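Local coordinates for protein beta-glucanase (Bacteroides thetaiotaomicron, PDB 6EUG) that probably hydrolyses beta-1,3-galactosidic bonds of arabinogalactan through its glycoside hydrolase family 43 domain, the part present here with glucoimidazole bound, at residues A[32-46]-A[338-352]. Sequence-based numbering, arbitrary orientation. Where two conformers were deposited one is given.
Sequences GKVWRDTDGNVINAH and DMWRPKSLADSRYIW
Tyr350, held by Ile43 and Ala45, illustrates how a five-bladed beta-propeller, the fold of family 43, closes: the last blade, with strands 332-339 and 349-357, meets the loop that leads into strand 48-53 of the first. Tyr350 OH is gripped twice, donating to Ile43 O at 2.8 Å from above that carbonyl's plane and accepting from Ala45 N with an N-H...O angle of 164°. It also sits over one face of the His46 imidazole, with Leu345 O over the opposite face. Two waters in the imidazole plane, one at each nitrogen, join the ring to Asp338 OD1 and Arg349 O and to Ile43 O and Ala346 O. Tyr350 CB lies over the six-membered ring of Trp35, a CH-pi contact, and the Trp35 edge points perpendicularly into the face of Trp352. CZ3 and CH2 of Trp340, whose side chain is about 5 Å from the bound glucoimidazole, pack against His46 CB; its NE1 donates to pocket residue Gln320. Farther out, Val34 CG2 lies over the guanidinium face, 3.6 Å from Arg349 CZ. Asp347 fixes that group's rotation, taking NE on its backbone O and NH2 on OD1. A bend at chi2 (-67°) turns the Arg349 chain toward Gly32, and NH1 donates to Gly32 O at 3.0 Å.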
loop_
_atom_site.group_PDB
_atom_site.type_symbol
_atom_site.label_atom_id
_atom_site.label_comp_id
_atom_site.label_asym_id
_atom_site.label_seq_id
_atom_site.Cartn_x
_atom_site.Cartn_y
_atom_site.Cartn_z
ATOM N N GLY A 32 19.450 3.601 3.237
ATOM C CA GLY A 32 19.612 3.790 4.685
ATOM C C GLY A 32 20.279 5.066 5.156
ATOM O O GLY A 32 20.287 5.337 6.366
ATOM N N LYS A 33 20.833 5.851 4.230
ATOM C CA LYS A 33 21.457 7.136 4.571
ATOM C C LYS A 33 20.415 8.251 4.601
ATOM O O LYS A 33 19.294 8.076 4.151
ATOM C CB LYS A 33 22.560 7.503 3.588
ATOM C CG LYS A 33 23.623 6.443 3.378
ATOM C CD LYS A 33 24.420 6.222 4.629
ATOM C CE LYS A 33 25.594 5.300 4.351
ATOM N NZ LYS A 33 26.178 4.854 5.639
ATOM N N VAL A 34 20.801 9.400 5.156
ATOM C CA VAL A 34 19.932 10.593 5.137
ATOM C C VAL A 34 19.876 11.182 3.733
ATOM O O VAL A 34 20.924 11.573 3.190
ATOM C CB VAL A 34 20.440 11.647 6.140
ATOM C CG1 VAL A 34 19.586 12.908 6.084
ATOM C CG2 VAL A 34 20.484 11.093 7.559
ATOM N N TRP A 35 18.680 11.269 3.131
ATOM C CA TRP A 35 18.526 11.893 1.813
ATOM C C TRP A 35 17.899 13.275 1.969
ATOM O O TRP A 35 16.946 13.432 2.744
ATOM C CB TRP A 35 17.642 11.062 0.870
ATOM C CG TRP A 35 18.132 9.652 0.567
ATOM C CD1 TRP A 35 19.304 9.075 0.979
ATOM C CD2 TRP A 35 17.469 8.675 -0.242
ATOM N NE1 TRP A 35 19.385 7.790 0.516
ATOM C CE2 TRP A 35 18.282 7.519 -0.252
ATOM C CE3 TRP A 35 16.249 8.653 -0.948
ATOM C CZ2 TRP A 35 17.912 6.341 -0.935
ATOM C CZ3 TRP A 35 15.881 7.476 -1.631
ATOM C CH2 TRP A 35 16.723 6.348 -1.624
ATOM N N ARG A 36 18.420 14.249 1.217
ATOM C CA ARG A 36 17.969 15.633 1.265
ATOM C C ARG A 36 17.503 16.134 -0.084
ATOM O O ARG A 36 17.991 15.682 -1.135
ATOM C CB ARG A 36 19.127 16.507 1.756
ATOM C CG ARG A 36 19.343 16.370 3.263
ATOM C CD ARG A 36 20.698 16.911 3.668
ATOM N NE ARG A 36 21.012 16.549 5.032
ATOM C CZ ARG A 36 20.513 17.128 6.117
ATOM N NH1 ARG A 36 19.657 18.153 6.036
ATOM N NH2 ARG A 36 20.879 16.683 7.311
ATOM N N ASP A 37 16.592 17.115 -0.043
ATOM C CA ASP A 37 16.053 17.692 -1.243
ATOM C C ASP A 37 17.004 18.778 -1.799
ATOM O O ASP A 37 18.092 19.003 -1.275
ATOM C CB ASP A 37 14.582 18.167 -1.029
ATOM C CG ASP A 37 14.446 19.345 -0.047
ATOM O OD1 ASP A 37 15.428 20.066 0.146
ATOM O OD2 ASP A 37 13.336 19.550 0.530
ATOM N N THR A 38 16.596 19.423 -2.878
ATOM C CA THR A 38 17.393 20.483 -3.512
ATOM C C THR A 38 17.614 21.728 -2.662
ATOM O O THR A 38 18.547 22.482 -2.927
ATOM C CB THR A 38 16.796 20.896 -4.873
ATOM O OG1 THR A 38 15.420 21.295 -4.719
ATOM C CG2 THR A 38 16.907 19.731 -5.868
ATOM N N ASP A 39 16.775 21.958 -1.666
ATOM C CA ASP A 39 17.002 23.028 -0.676
ATOM C C ASP A 39 17.883 22.595 0.485
ATOM O O ASP A 39 18.208 23.414 1.338
ATOM C CB ASP A 39 15.665 23.513 -0.096
ATOM C CG ASP A 39 14.749 24.116 -1.138
ATOM O OD1 ASP A 39 15.213 24.977 -1.908
ATOM O OD2 ASP A 39 13.547 23.758 -1.160
ATOM N N GLY A 40 18.242 21.314 0.570
ATOM C CA GLY A 40 19.037 20.811 1.685
ATOM C C GLY A 40 18.252 20.280 2.868
ATOM O O GLY A 40 18.840 20.004 3.912
ATOM N N ASN A 41 16.938 20.108 2.716
ATOM C CA ASN A 41 16.064 19.629 3.809
ATOM C C ASN A 41 15.831 18.122 3.687
ATOM O O ASN A 41 15.714 17.591 2.581
ATOM C CB ASN A 41 14.718 20.370 3.791
ATOM C CG ASN A 41 14.873 21.866 4.074
ATOM O OD1 ASN A 41 14.262 22.721 3.403
ATOM N ND2 ASN A 41 15.715 22.189 5.044
ATOM N N VAL A 42 15.779 17.429 4.820
ATOM C CA VAL A 42 15.550 15.969 4.812
ATOM C C VAL A 42 14.236 15.627 4.063
ATOM O O VAL A 42 13.210 16.292 4.264
ATOM C CB VAL A 42 15.576 15.398 6.260
ATOM C CG1 VAL A 42 15.147 13.929 6.289
ATOM C CG2 VAL A 42 16.990 15.522 6.841
ATOM N N ILE A 43 14.279 14.625 3.171
ATOM C CA ILE A 43 13.086 14.201 2.426
ATOM C C ILE A 43 12.139 13.496 3.390
ATOM O O ILE A 43 12.550 12.561 4.086
ATOM C CB ILE A 43 13.433 13.278 1.213
ATOM C CG1 ILE A 43 14.294 14.077 0.193
ATOM C CG2 ILE A 43 12.158 12.716 0.577
ATOM C CD1 ILE A 43 14.807 13.282 -1.007
ATOM N N ASN A 44 10.876 13.924 3.390
ATOM C CA ASN A 44 9.833 13.439 4.301
ATOM C C ASN A 44 8.649 12.919 3.471
ATOM O O ASN A 44 7.713 13.652 3.197
ATOM C CB ASN A 44 9.445 14.603 5.254
ATOM C CG ASN A 44 8.604 14.161 6.455
ATOM O OD1 ASN A 44 8.236 12.988 6.597
ATOM N ND2 ASN A 44 8.358 15.110 7.372
ATOM N N ALA A 45 8.726 11.633 3.066
ATOM C CA ALA A 45 7.767 10.991 2.170
ATOM C C ALA A 45 7.770 9.481 2.426
ATOM O O ALA A 45 8.195 8.674 1.582
ATOM C CB ALA A 45 8.081 11.270 0.715
ATOM N N HIS A 46 7.220 9.120 3.580
ATOM C CA HIS A 46 7.270 7.714 4.077
ATOM C C HIS A 46 6.026 6.902 3.600
ATOM O O HIS A 46 4.972 7.467 3.300
ATOM C CB HIS A 46 7.428 7.732 5.629
ATOM C CG HIS A 46 8.498 8.664 6.118
ATOM N ND1 HIS A 46 9.834 8.300 6.255
ATOM C CD2 HIS A 46 8.448 9.994 6.387
ATOM C CE1 HIS A 46 10.537 9.356 6.625
ATOM N NE2 HIS A 46 9.731 10.403 6.677
ATOM N N ASP A 338 10.579 1.289 3.364
ATOM C CA ASP A 338 10.852 2.198 4.505
ATOM C C ASP A 338 11.729 1.499 5.541
ATOM O O ASP A 338 11.571 0.273 5.758
ATOM C CB ASP A 338 9.539 2.631 5.151
ATOM C CG ASP A 338 8.704 3.455 4.213
ATOM O OD1 ASP A 338 9.114 4.621 3.891
ATOM O OD2 ASP A 338 7.645 2.944 3.796
ATOM N N MET A 339 12.667 2.234 6.159
ATOM C CA MET A 339 13.415 1.739 7.323
ATOM C C MET A 339 12.945 2.541 8.556
ATOM O O MET A 339 13.424 3.657 8.796
ATOM C CB MET A 339 14.915 1.906 7.044
ATOM C CG MET A 339 15.869 1.187 7.972
ATOM S SD MET A 339 17.610 1.495 7.555
ATOM C CE MET A 339 17.533 1.235 5.864
ATOM N N TRP A 340 11.964 2.008 9.289
ATOM C CA TRP A 340 11.225 2.801 10.267
ATOM C C TRP A 340 12.047 3.023 11.547
ATOM O O TRP A 340 12.681 2.075 12.049
ATOM C CB TRP A 340 9.900 2.135 10.658
ATOM C CG TRP A 340 8.899 1.987 9.540
ATOM C CD1 TRP A 340 8.509 0.830 8.976
ATOM C CD2 TRP A 340 8.153 3.025 8.901
ATOM N NE1 TRP A 340 7.569 1.068 8.018
ATOM C CE2 TRP A 340 7.369 2.417 7.914
ATOM C CE3 TRP A 340 8.146 4.427 9.015
ATOM C CZ2 TRP A 340 6.500 3.126 7.118
ATOM C CZ3 TRP A 340 7.277 5.151 8.238
ATOM C CH2 TRP A 340 6.485 4.507 7.254
ATOM N N ARG A 341 12.004 4.261 12.059
ATOM C CA ARG A 341 12.578 4.630 13.379
ATOM C C ARG A 341 11.438 5.117 14.267
ATOM O O ARG A 341 11.113 6.310 14.287
ATOM C CB ARG A 341 13.637 5.714 13.232
ATOM C CG ARG A 341 14.853 5.201 12.506
ATOM C CD ARG A 341 15.987 6.190 12.531
ATOM N NE ARG A 341 17.183 5.589 11.936
ATOM C CZ ARG A 341 18.437 5.917 12.230
ATOM N NH1 ARG A 341 18.723 6.858 13.142
ATOM N NH2 ARG A 341 19.418 5.281 11.608
ATOM N N PRO A 342 10.778 4.201 14.970
ATOM C CA PRO A 342 9.529 4.588 15.694
ATOM C C PRO A 342 9.707 5.672 16.786
ATOM O O PRO A 342 8.766 6.406 17.072
ATOM C CB PRO A 342 9.044 3.267 16.299
ATOM C CG PRO A 342 10.212 2.348 16.256
ATOM C CD PRO A 342 11.099 2.779 15.127
ATOM N N LYS A 343 10.909 5.767 17.352
ATOM C CA LYS A 343 11.230 6.789 18.353
ATOM C C LYS A 343 11.412 8.218 17.733
ATOM O O LYS A 343 11.363 9.208 18.460
ATOM C CB LYS A 343 12.469 6.357 19.155
ATOM N N SER A 344 11.774 8.316 16.445
ATOM C CA SER A 344 11.675 9.597 15.674
ATOM C C SER A 344 11.307 9.276 14.246
ATOM O O SER A 344 12.170 9.069 13.395
ATOM C CB SER A 344 12.966 10.457 15.662
ATOM O OG SER A 344 12.722 11.753 15.061
ATOM N N LEU A 345 10.014 9.246 13.973
ATOM C CA LEU A 345 9.561 8.788 12.641
ATOM C C LEU A 345 10.064 9.603 11.454
ATOM O O LEU A 345 10.307 9.015 10.405
ATOM C CB LEU A 345 8.046 8.620 12.591
ATOM C CG LEU A 345 7.597 7.309 13.255
ATOM C CD1 LEU A 345 6.108 7.351 13.443
ATOM C CD2 LEU A 345 7.958 6.057 12.489
ATOM N N ALA A 346 10.255 10.919 11.595
ATOM C CA ALA A 346 10.840 11.739 10.522
ATOM C C ALA A 346 12.288 11.340 10.162
ATOM O O ALA A 346 12.749 11.636 9.050
ATOM C CB ALA A 346 10.781 13.231 10.885
ATOM N N ASP A 347 13.001 10.700 11.093
ATOM C CA ASP A 347 14.361 10.185 10.841
ATOM C C ASP A 347 14.341 8.800 10.133
ATOM O O ASP A 347 15.386 8.261 9.780
ATOM C CB ASP A 347 15.117 10.080 12.180
ATOM C CG ASP A 347 16.633 9.895 12.013
ATOM O OD1 ASP A 347 17.218 10.433 11.056
ATOM O OD2 ASP A 347 17.254 9.222 12.870
ATOM N N SER A 348 13.157 8.218 9.933
ATOM C CA SER A 348 13.040 6.957 9.145
ATOM C C SER A 348 13.671 7.138 7.731
ATOM O O SER A 348 13.581 8.211 7.109
ATOM C CB SER A 348 11.589 6.468 9.037
ATOM O OG SER A 348 10.922 6.393 10.280
ATOM N N ARG A 349 14.343 6.088 7.271
ATOM C CA ARG A 349 15.176 6.102 6.046
ATOM C C ARG A 349 14.487 5.347 4.909
ATOM O O ARG A 349 13.382 4.789 5.076
ATOM C CB ARG A 349 16.581 5.525 6.340
ATOM C CG ARG A 349 17.203 6.064 7.628
ATOM C CD ARG A 349 17.503 7.543 7.492
ATOM N NE ARG A 349 18.022 8.145 8.736
ATOM C CZ ARG A 349 19.296 8.118 9.137
ATOM N NH1 ARG A 349 20.239 7.501 8.422
ATOM N NH2 ARG A 349 19.638 8.725 10.273
ATOM N N TYR A 350 15.119 5.344 3.747
ATOM C CA TYR A 350 14.558 4.721 2.535
ATOM C C TYR A 350 15.513 3.648 2.007
ATOM O O TYR A 350 16.746 3.869 1.966
ATOM C CB TYR A 350 14.266 5.821 1.491
ATOM C CG TYR A 350 13.459 6.972 2.056
ATOM C CD1 TYR A 350 12.120 6.815 2.411
ATOM C CD2 TYR A 350 14.028 8.235 2.220
ATOM C CE1 TYR A 350 11.386 7.867 2.942
ATOM C CE2 TYR A 350 13.318 9.275 2.766
ATOM C CZ TYR A 350 11.997 9.107 3.092
ATOM O OH TYR A 350 11.323 10.136 3.629
ATOM N N ILE A 351 14.966 2.479 1.619
ATOM C CA ILE A 351 15.742 1.423 0.946
ATOM C C ILE A 351 15.206 1.266 -0.475
ATOM O O ILE A 351 14.042 0.922 -0.648
ATOM C CB ILE A 351 15.654 0.057 1.659
ATOM C CG1 ILE A 351 16.267 0.138 3.056
ATOM C CG2 ILE A 351 16.262 -1.070 0.817
ATOM C CD1 ILE A 351 15.761 -0.946 3.985
ATOM N N TRP A 352 16.051 1.568 -1.470
ATOM C CA TRP A 352 15.711 1.402 -2.877
ATOM C C TRP A 352 16.764 0.478 -3.502
ATOM O O TRP A 352 17.983 0.758 -3.398
ATOM C CB TRP A 352 15.665 2.743 -3.623
ATOM C CG TRP A 352 14.556 3.705 -3.309
ATOM C CD1 TRP A 352 13.689 3.699 -2.237
ATOM C CD2 TRP A 352 14.292 4.927 -4.008
ATOM N NE1 TRP A 352 12.861 4.800 -2.289
ATOM C CE2 TRP A 352 13.203 5.564 -3.359
ATOM C CE3 TRP A 352 14.831 5.520 -5.149
ATOM C CZ2 TRP A 352 12.664 6.788 -3.798
ATOM C CZ3 TRP A 352 14.277 6.744 -5.596
ATOM C CH2 TRP A 352 13.213 7.358 -4.913
HETATM O O HOH W 1 17.484 6.660 3.031
HETATM O O HOH W 2 11.554 12.693 7.060
HETATM O O HOH W 3 8.700 5.751 1.309
HETATM O O HOH W 4 10.813 5.783 5.688
#